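Local structure of putative uncharacterized protein (2RBK) at residues M1-F6 with L203-S208; V102-V107 with M150-T155; S217-A222 with A237-V242. The protein probably acts as a magnesium-dependent phosphatase of the haloacid dehalogenase (HAD) superfamily, whose scaffold moulds a trigonal-bipyramidal phosphoryl-transfer state. All blocks are in the same frame, centred on the assembly; numbering follows the deposited sequence. Where two conformers were deposited one is given.

Interaction 1: residues M1-F6 with L203-S208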
loop_
_atom_site.group_PDB
_atom_site.type_symbol
_atom_site.label_atom_id
_atom_site.label_comp_id
_atom_site.label_asym_id
_atom_site.label_seq_id
_atom_site.Cartn_x
_atom_site.Cartn_y
_atom_site.Cartn_z
ATOM N N MET A 1 -8.051 -17.679 16.767
ATOM C CA MET A 1 -8.020 -16.264 17.166
ATOM C C MET A 1 -6.937 -15.575 16.310
ATOM O O MET A 1 -6.116 -16.218 15.636
ATOM C CB MET A 1 -7.739 -16.026 18.642
ATOM C CG MET A 1 -6.321 -16.154 19.080
ATOM S SD MET A 1 -5.914 -15.914 20.806
ATOM C CE MET A 1 -7.057 -16.992 21.639
ATOM N N THR A 2 -7.069 -14.256 16.424
ATOM C CA THR A 2 -6.169 -13.461 15.589
ATOM C C THR A 2 -4.744 -13.441 16.104
ATOM O O THR A 2 -4.506 -13.204 17.285
ATOM C CB THR A 2 -6.703 -12.028 15.482
ATOM O OG1 THR A 2 -8.054 -12.014 14.988
ATOM C CG2 THR A 2 -5.904 -11.185 14.501
ATOM N N LYS A 3 -3.804 -13.656 15.219
ATOM C CA LYS A 3 -2.372 -13.650 15.486
ATOM C C LYS A 3 -1.645 -12.566 14.703
ATOM O O LYS A 3 -0.562 -12.169 15.133
ATOM C CB LYS A 3 -1.746 -14.993 15.192
ATOM C CG LYS A 3 -2.213 -16.094 16.140
ATOM C CD LYS A 3 -1.442 -17.414 15.998
ATOM C CE LYS A 3 -1.423 -18.274 17.260
ATOM N NZ LYS A 3 -0.633 -19.538 17.076
ATOM N N ALA A 4 -2.159 -12.116 13.582
ATOM C CA ALA A 4 -1.456 -11.201 12.684
ATOM C C ALA A 4 -2.415 -10.097 12.238
ATOM O O ALA A 4 -3.519 -10.405 11.778
ATOM C CB ALA A 4 -0.907 -11.924 11.486
ATOM N N LEU A 5 -1.985 -8.868 12.390
ATOM C CA LEU A 5 -2.720 -7.665 11.959
ATOM C C LEU A 5 -1.999 -7.061 10.772
ATOM O O LEU A 5 -0.769 -6.901 10.806
ATOM C CB LEU A 5 -2.736 -6.643 13.071
ATOM C CG LEU A 5 -3.234 -7.115 14.461
ATOM C CD1 LEU A 5 -3.196 -5.970 15.431
ATOM C CD2 LEU A 5 -4.621 -7.738 14.366
ATOM N N PHE A 6 -2.738 -6.683 9.734
ATOM C CA PHE A 6 -2.204 -6.081 8.546
ATOM C C PHE A 6 -2.849 -4.719 8.325
ATOM O O PHE A 6 -4.052 -4.657 8.103
ATOM C CB PHE A 6 -2.470 -6.957 7.309
ATOM C CG PHE A 6 -1.758 -8.280 7.429
ATOM C CD1 PHE A 6 -2.331 -9.408 7.998
ATOM C CD2 PHE A 6 -0.440 -8.386 6.963
ATOM C CE1 PHE A 6 -1.630 -10.579 8.117
ATOM C CE2 PHE A 6 0.272 -9.566 7.089
ATOM C CZ PHE A 6 -0.344 -10.666 7.649
ATOM N N LEU A 203 -3.990 -18.504 7.662
ATOM C CA LEU A 203 -4.847 -17.430 7.118
ATOM C C LEU A 203 -6.035 -17.165 8.038
ATOM O O LEU A 203 -6.502 -16.008 8.176
ATOM C CB LEU A 203 -5.328 -17.831 5.730
ATOM C CG LEU A 203 -6.073 -16.719 4.974
ATOM C CD1 LEU A 203 -5.189 -15.526 4.729
ATOM C CD2 LEU A 203 -6.620 -17.294 3.656
ATOM N N GLU A 204 -6.534 -18.203 8.692
ATOM C CA GLU A 204 -7.701 -18.068 9.554
ATOM C C GLU A 204 -7.392 -17.277 10.810
ATOM O O GLU A 204 -8.325 -16.965 11.590
ATOM C CB GLU A 204 -8.227 -19.494 9.853
ATOM C CG GLU A 204 -8.728 -20.341 8.709
ATOM C CD GLU A 204 -7.815 -20.592 7.513
ATOM O OE1 GLU A 204 -6.663 -20.998 7.883
ATOM O OE2 GLU A 204 -8.298 -20.213 6.343
ATOM N N GLU A 205 -6.144 -16.883 11.047
ATOM C CA GLU A 205 -5.672 -16.120 12.199
ATOM C C GLU A 205 -5.274 -14.703 11.827
ATOM O O GLU A 205 -4.519 -14.046 12.552
ATOM C CB GLU A 205 -4.503 -16.873 12.839
ATOM C CG GLU A 205 -4.815 -18.265 13.338
ATOM C CD GLU A 205 -3.589 -19.114 13.700
ATOM O OE1 GLU A 205 -3.720 -19.909 14.666
ATOM O OE2 GLU A 205 -2.464 -19.064 13.069
ATOM N N THR A 206 -5.740 -14.190 10.675
ATOM C CA THR A 206 -5.350 -12.878 10.178
ATOM C C THR A 206 -6.487 -11.863 10.260
ATOM O O THR A 206 -7.669 -12.216 10.134
ATOM C CB THR A 206 -4.872 -12.963 8.724
ATOM O OG1 THR A 206 -5.907 -13.427 7.858
ATOM C CG2 THR A 206 -3.654 -13.876 8.615
ATOM N N MET A 207 -6.119 -10.599 10.376
ATOM C CA MET A 207 -7.047 -9.483 10.332
ATOM C C MET A 207 -6.390 -8.368 9.531
ATOM O O MET A 207 -5.219 -8.040 9.776
ATOM C CB MET A 207 -7.364 -9.000 11.744
ATOM C CG MET A 207 -8.403 -7.871 11.820
ATOM S SD MET A 207 -8.815 -7.401 13.507
ATOM C CE MET A 207 -9.815 -8.812 13.986
ATOM N N SER A 208 -7.133 -7.758 8.625
ATOM C CA SER A 208 -6.613 -6.660 7.806
ATOM C C SER A 208 -7.487 -5.417 7.998
ATOM O O SER A 208 -8.670 -5.506 8.363
ATOM C CB SER A 208 -6.555 -7.067 6.341
ATOM O OG SER A 208 -7.852 -7.343 5.866
HETATM O O HOH W 1 -9.335 -17.566 14.336
HETATM O O HOH W 2 -5.634 -19.437 16.575
HETATM O O HOH W 3 -8.343 -13.393 12.732
HETATM O O HOH W 4 -2.094 -21.563 16.191
#

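Interaction 2: residues V102-V107 with M150-T155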
loop_
_atom_site.group_PDB
_atom_site.type_symbol
_atom_site.label_atom_id
_atom_site.label_comp_id
_atom_site.label_asym_id
_atom_site.label_seq_id
_atom_site.Cartn_x
_atom_site.Cartn_y
_atom_site.Cartn_z
ATOM N N VAL A 102 1.503 12.435 -19.329
ATOM C CA VAL A 102 1.314 12.322 -17.888
ATOM C C VAL A 102 2.540 11.727 -17.252
ATOM O O VAL A 102 3.329 10.994 -17.854
ATOM C CB VAL A 102 0.067 11.518 -17.558
ATOM C CG1 VAL A 102 -1.179 12.122 -18.211
ATOM C CG2 VAL A 102 0.175 10.109 -18.050
ATOM N N PRO A 103 2.743 12.057 -15.968
ATOM C CA PRO A 103 3.932 11.570 -15.281
ATOM C C PRO A 103 3.763 10.117 -14.821
ATOM O O PRO A 103 2.650 9.567 -14.706
ATOM C CB PRO A 103 4.023 12.448 -14.032
ATOM C CG PRO A 103 2.760 13.213 -13.947
ATOM C CD PRO A 103 1.999 13.040 -15.217
ATOM N N CYS A 104 4.915 9.516 -14.515
ATOM C CA CYS A 104 4.921 8.146 -14.001
ATOM C C CYS A 104 6.153 7.962 -13.119
ATOM O O CYS A 104 7.245 8.371 -13.495
ATOM C CB CYS A 104 4.919 7.147 -15.145
ATOM S SG CYS A 104 4.635 5.429 -14.642
ATOM N N ILE A 105 5.933 7.375 -11.952
ATOM C CA ILE A 105 6.986 6.970 -11.016
ATOM C C ILE A 105 7.376 5.545 -11.325
ATOM O O ILE A 105 6.536 4.661 -11.610
ATOM C CB ILE A 105 6.518 7.125 -9.568
ATOM C CG1 ILE A 105 6.210 8.582 -9.228
ATOM C CG2 ILE A 105 7.435 6.490 -8.575
ATOM C CD1 ILE A 105 5.420 8.754 -7.958
ATOM N N PHE A 106 8.693 5.289 -11.308
ATOM C CA PHE A 106 9.265 3.956 -11.530
ATOM C C PHE A 106 10.080 3.581 -10.331
ATOM O O PHE A 106 11.043 4.304 -9.996
ATOM C CB PHE A 106 10.108 3.911 -12.814
ATOM C CG PHE A 106 9.318 4.140 -14.078
ATOM C CD1 PHE A 106 9.026 5.428 -14.513
ATOM C CD2 PHE A 106 8.842 3.081 -14.830
ATOM C CE1 PHE A 106 8.289 5.622 -15.634
ATOM C CE2 PHE A 106 8.139 3.293 -15.978
ATOM C CZ PHE A 106 7.833 4.586 -16.384
ATOM N N VAL A 107 9.750 2.494 -9.665
ATOM C CA VAL A 107 10.383 2.099 -8.438
ATOM C C VAL A 107 11.206 0.826 -8.669
ATOM O O VAL A 107 10.658 -0.192 -9.118
ATOM C CB VAL A 107 9.363 1.840 -7.289
ATOM C CG1 VAL A 107 10.155 1.735 -6.006
ATOM C CG2 VAL A 107 8.294 2.880 -7.235
ATOM N N MET A 150 5.297 0.526 -10.905
ATOM C CA MET A 150 5.131 1.794 -11.601
ATOM C C MET A 150 3.894 2.473 -11.104
ATOM O O MET A 150 2.885 1.808 -10.856
ATOM C CB MET A 150 4.969 1.588 -13.093
ATOM C CG MET A 150 5.966 0.879 -13.814
ATOM S SD MET A 150 5.618 0.518 -15.502
ATOM C CE MET A 150 4.345 -0.630 -15.731
ATOM N N THR A 151 3.937 3.777 -11.010
ATOM C CA THR A 151 2.798 4.582 -10.535
ATOM C C THR A 151 2.484 5.666 -11.555
ATOM O O THR A 151 3.026 6.796 -11.439
ATOM C CB THR A 151 3.101 5.087 -9.134
ATOM O OG1 THR A 151 3.319 3.939 -8.290
ATOM C CG2 THR A 151 1.926 5.883 -8.620
ATOM N N PRO A 152 1.698 5.333 -12.558
ATOM C CA PRO A 152 1.265 6.332 -13.537
ATOM C C PRO A 152 0.143 7.201 -13.005
ATOM O O PRO A 152 -0.770 6.755 -12.321
ATOM C CB PRO A 152 0.742 5.454 -14.723
ATOM C CG PRO A 152 0.253 4.231 -14.017
ATOM C CD PRO A 152 1.248 3.965 -12.934
ATOM N N PHE A 153 0.217 8.512 -13.352
ATOM C CA PHE A 153 -0.785 9.477 -12.942
ATOM C C PHE A 153 -1.832 9.513 -14.054
ATOM O O PHE A 153 -1.928 10.433 -14.875
ATOM C CB PHE A 153 -0.133 10.849 -12.688
ATOM C CG PHE A 153 0.571 10.873 -11.368
ATOM C CD1 PHE A 153 1.756 10.140 -11.253
ATOM C CD2 PHE A 153 0.144 11.512 -10.215
ATOM C CE1 PHE A 153 2.436 10.115 -10.060
ATOM C CE2 PHE A 153 0.829 11.499 -9.004
ATOM C CZ PHE A 153 1.992 10.739 -8.924
ATOM N N ILE A 154 -2.637 8.423 -14.124
ATOM C CA ILE A 154 -3.673 8.218 -15.172
ATOM C C ILE A 154 -5.029 8.127 -14.540
ATOM O O ILE A 154 -5.179 7.609 -13.441
ATOM C CB ILE A 154 -3.363 6.937 -15.985
ATOM C CG1 ILE A 154 -3.198 5.673 -15.136
ATOM C CG2 ILE A 154 -2.139 7.248 -16.863
ATOM C CD1 ILE A 154 -3.024 4.428 -15.963
ATOM N N THR A 155 -6.026 8.633 -15.288
ATOM C CA THR A 155 -7.415 8.478 -14.900
ATOM C C THR A 155 -7.867 7.027 -15.127
ATOM O O THR A 155 -7.182 6.278 -15.802
ATOM C CB THR A 155 -8.343 9.396 -15.728
ATOM O OG1 THR A 155 -8.241 8.965 -17.115
ATOM C CG2 THR A 155 -8.020 10.863 -15.696
#

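Interaction 3: residues S217-A222 with A237-V242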
loop_
_atom_site.group_PDB
_atom_site.type_symbol
_atom_site.label_atom_id
_atom_site.label_comp_id
_atom_site.label_asym_id
_atom_site.label_seq_id
_atom_site.Cartn_x
_atom_site.Cartn_y
_atom_site.Cartn_z
ATOM N N SER A 217 -8.558 -6.716 -1.984
ATOM C CA SER A 217 -8.173 -8.135 -1.998
ATOM C C SER A 217 -7.750 -8.575 -0.607
ATOM O O SER A 217 -8.083 -9.719 -0.213
ATOM C CB SER A 217 -7.150 -8.455 -3.040
ATOM O OG SER A 217 -5.925 -7.815 -2.809
ATOM N N MET A 218 -7.044 -7.771 0.165
ATOM C CA MET A 218 -6.676 -8.211 1.523
ATOM C C MET A 218 -7.834 -8.160 2.509
ATOM O O MET A 218 -7.799 -8.934 3.484
ATOM C CB MET A 218 -5.446 -7.486 2.086
ATOM C CG MET A 218 -5.614 -6.053 2.516
ATOM S SD MET A 218 -4.191 -5.563 3.505
ATOM C CE MET A 218 -4.676 -3.896 3.967
ATOM N N LEU A 219 -8.816 -7.296 2.311
ATOM C CA LEU A 219 -10.026 -7.264 3.143
ATOM C C LEU A 219 -10.812 -8.576 2.951
ATOM O O LEU A 219 -11.365 -9.098 3.909
ATOM C CB LEU A 219 -10.873 -6.056 2.828
ATOM C CG LEU A 219 -10.276 -4.733 3.303
ATOM C CD1 LEU A 219 -10.994 -3.515 2.740
ATOM C CD2 LEU A 219 -10.257 -4.626 4.806
ATOM N N ARG A 220 -10.881 -9.054 1.710
ATOM C CA ARG A 220 -11.577 -10.296 1.415
ATOM C C ARG A 220 -10.764 -11.498 1.872
ATOM O O ARG A 220 -11.319 -12.504 2.305
ATOM C CB ARG A 220 -11.926 -10.351 -0.077
ATOM C CG ARG A 220 -13.009 -9.377 -0.484
ATOM C CD ARG A 220 -13.604 -9.649 -1.862
ATOM N NE ARG A 220 -14.614 -8.652 -2.213
ATOM C CZ ARG A 220 -15.861 -8.522 -1.805
ATOM N NH1 ARG A 220 -16.321 -9.438 -0.934
ATOM N NH2 ARG A 220 -16.649 -7.538 -2.227
ATOM N N HIS A 221 -9.428 -11.451 1.739
ATOM C CA HIS A 221 -8.576 -12.603 1.958
ATOM C C HIS A 221 -8.291 -12.881 3.401
ATOM O O HIS A 221 -8.237 -14.067 3.827
ATOM C CB HIS A 221 -7.281 -12.400 1.183
ATOM C CG HIS A 221 -6.345 -13.587 1.172
ATOM N ND1 HIS A 221 -6.733 -14.797 0.641
ATOM C CD2 HIS A 221 -5.030 -13.658 1.569
ATOM C CE1 HIS A 221 -5.656 -15.594 0.751
ATOM N NE2 HIS A 221 -4.652 -14.943 1.274
ATOM N N ALA A 222 -8.045 -11.855 4.202
ATOM C CA ALA A 222 -7.839 -12.046 5.625
ATOM C C ALA A 222 -9.074 -12.679 6.256
ATOM O O ALA A 222 -10.190 -12.563 5.748
ATOM C CB ALA A 222 -7.523 -10.725 6.300
ATOM N N ALA A 237 -17.941 -2.933 1.410
ATOM C CA ALA A 237 -18.583 -4.152 1.067
ATOM C C ALA A 237 -17.631 -5.332 1.055
ATOM O O ALA A 237 -18.081 -6.458 1.297
ATOM C CB ALA A 237 -19.297 -4.044 -0.280
ATOM N N ALA A 238 -16.357 -5.112 0.782
ATOM C CA ALA A 238 -15.334 -6.149 0.814
ATOM C C ALA A 238 -14.934 -6.548 2.240
ATOM O O ALA A 238 -14.328 -7.617 2.453
ATOM C CB ALA A 238 -14.085 -5.690 0.080
ATOM N N ALA A 239 -15.180 -5.685 3.181
ATOM C CA ALA A 239 -14.859 -5.940 4.583
ATOM C C ALA A 239 -15.971 -6.726 5.269
ATOM O O ALA A 239 -17.108 -6.790 4.882
ATOM C CB ALA A 239 -14.581 -4.622 5.269
ATOM N N ASP A 240 -15.573 -7.353 6.399
ATOM C CA ASP A 240 -16.521 -7.985 7.312
ATOM C C ASP A 240 -17.088 -7.011 8.315
ATOM O O ASP A 240 -18.183 -7.264 8.839
ATOM C CB ASP A 240 -15.825 -9.139 8.028
ATOM C CG ASP A 240 -15.236 -10.124 7.087
ATOM O OD1 ASP A 240 -16.027 -10.701 6.286
ATOM O OD2 ASP A 240 -14.011 -10.279 7.031
ATOM N N TYR A 241 -16.399 -5.936 8.607
ATOM C CA TYR A 241 -16.719 -5.006 9.645
ATOM C C TYR A 241 -16.341 -3.594 9.190
ATOM O O TYR A 241 -15.205 -3.466 8.706
ATOM C CB TYR A 241 -16.015 -5.379 10.946
ATOM C CG TYR A 241 -16.297 -4.538 12.144
ATOM C CD1 TYR A 241 -17.428 -4.768 12.908
ATOM C CD2 TYR A 241 -15.467 -3.528 12.525
ATOM C CE1 TYR A 241 -17.650 -3.979 13.995
ATOM C CE2 TYR A 241 -15.665 -2.727 13.650
ATOM C CZ TYR A 241 -16.789 -2.967 14.372
ATOM O OH TYR A 241 -17.045 -2.212 15.499
ATOM N N VAL A 242 -17.194 -2.634 9.391
ATOM C CA VAL A 242 -16.874 -1.231 9.086
ATOM C C VAL A 242 -16.726 -0.511 10.410
ATOM O O VAL A 242 -17.691 -0.457 11.206
ATOM C CB VAL A 242 -17.942 -0.590 8.201
ATOM C CG1 VAL A 242 -17.590 0.869 7.922
ATOM C CG2 VAL A 242 -18.162 -1.358 6.910
HETATM O O HOH W 5 -12.585 -11.421 4.931
#

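Interaction 1: residues M1-F6 with L203-S208
Ala4 to Phe6 and Thr206 to Ser208 pair as parallel neighbours in the main sheet of the HAD core, the Rossmann-like alpha/beta domain. The pairing starts at Glu205 O, which accepts from Lys3 N at 2.8 Å in a nearly straight bond (175° at the hydrogen) and also from Ala4 N. Met207 then answers in both directions: its N donates to Ala4 O, and its O takes Phe6 N at 2.8 Å. On one face Leu5 and Met207 extend in the same direction, with Leu5 CD2 4.0 Å from Met207 CB. Thr2 turns CG2 anti to its backbone N, which brings it 3.8 Å from that same Met207 CB. On the other face Phe6 meets Thr206 at its ring edge, CE1 to CG2 3.9 Å.

Before the strands begin, Lys3 and Glu205 run alongside each other, with Lys3 CD 3.5 Å from Glu205 OE2. The charges pair only loosely, in a long salt bridge, Lys3 NZ to Glu205 OE1 3.9 Å, and a water bonded to both atoms bridges them. Glu205 OE2 also takes the backbone N of Lys202.

Strand 38-42 pairs with the far side of strand 4-7, and strand 224-227 with the other edge of strand 206-210. Helix 188-199 packs on Phe6 and Thr206, while helix 250-258 meets Leu5 and Met207 on the other face.

Interaction 2: residues V102-V107 with M150-T155
Ile105 and Thr151 form the hydrogen-bonded pair of an antiparallel strand contact in the sheet of the cap domain, in keeping with the C2-type caps of Cof-like HAD hydrolases. Thr151 N reaches Ile105 O at 2.8 Å. The return bond, Ile105 N to Thr151 O, is straight at the hydrogen but comes from above the carbonyl plane, 51° out of it. A third bond, Phe153 N to Pro103 O, carries the pairing past the end of the strands.

Cys104, Phe106, Met150 and Pro152 share one face. Cys104 SG, anti to its backbone N (chi1 -170°), lies against the Pro152 ring, 3.9 Å from Pro152 CB. Met150 crosses Phe106 obliquely in a Met-aromatic contact: Met150 CG is 3.8 Å from Phe106 CD2, and Met150 SD is 4.8 Å from the centre of that ring.

On the Ile105 side, Phe153 presents a ring edge to Ile105, CE1 to CD1 3.9 Å, while its CB meets Pro103 CG. An alanine in place of Phe153 would probably open a gap beside Ile105 CD1 and leave Phe125 and Phe178 without the ring they meet.

Farther out, Met93 and Cys97 of helix 87-100 lie on the Met150 and Pro152 face, and the Met150 backbone bonds to Val181. Helix 119-128 packs on Pro103, Ile105 and Phe153. Thr151 OG1 is held by Asp180 OD1. Phe153 is the centre of an inverse gamma turn, closed by a weak bond from Ile154 N to Pro152 O; the same Ile154 puts its CG2 3.9 Å from Val102 CG2.

Interaction 3: residues S217-A222 with A237-V242
Leu219 and Arg220, in the last turn of helix 216-221, lie beside the end of helix 233-238, with the CA atoms of Leu219 and Ala239 5.2 Å apart and no hydrogen bond joining the two segments directly. Ala238 is the residue both side chains meet. The CB of Leu219 is directed toward the 237-242 segment, 3.8 Å from Ala238 O, and its CD2 reaches on to the methyl of Ala239 at 4.3 Å.

Arg220 approaches from beside Leu219. Its chain is extended from CG to NE, and chi4 of -77° then swings CZ out of that line. One face of the guanidinium settles over the Ala238 backbone, with Ala238 CA 3.5 Å above the plane, over its centre. This is packing of a flat charged group on carbon; it rests on one of two deposited conformers, so it is probably not the sole position of the arginine.

Between the segments sits a water, 2.8 Å from Ala222 O and 2.8 Å from Asp240 OD2. Leu219 O is also 2.8 Å away. The water has more acceptors around it than protons to give, so the sharing of its bonds is uncertain. Asp240 OD2 is further held by Gly225 N.

Leu219, Ala222 and Asp240 are among the residues that bind a second magnesium ion in another structure of this protein, distinct from the magnesium held by Asp8, Asp10 and Asp211. No second ion is modelled here; the water lies roughly where one could sit, at a site furnished by the helix end and the turn before strand 241-242.

Overall arrangement
Interactions 1 and 3 belong to the same core domain, their centres 12 Å apart, and they touch where strand 206-210 leads on to helix 216-221: Ser208 OG lies 2.9 Å from Met218 O, probably as a hydrogen bond. Interaction 2 lies across the chain's centre in the cap, about 32 Å from interaction 1 and 27 Å from interaction 3, centre to centre, and along the sequence it is nested within the span that interaction 1 closes. The active site, with magnesium on Asp8, Asp10 and Asp211, lies between the two bodies. The bound vanadate is about 10 Å from the side chain of Thr151 and 11 Å from those of Phe6 and Leu219.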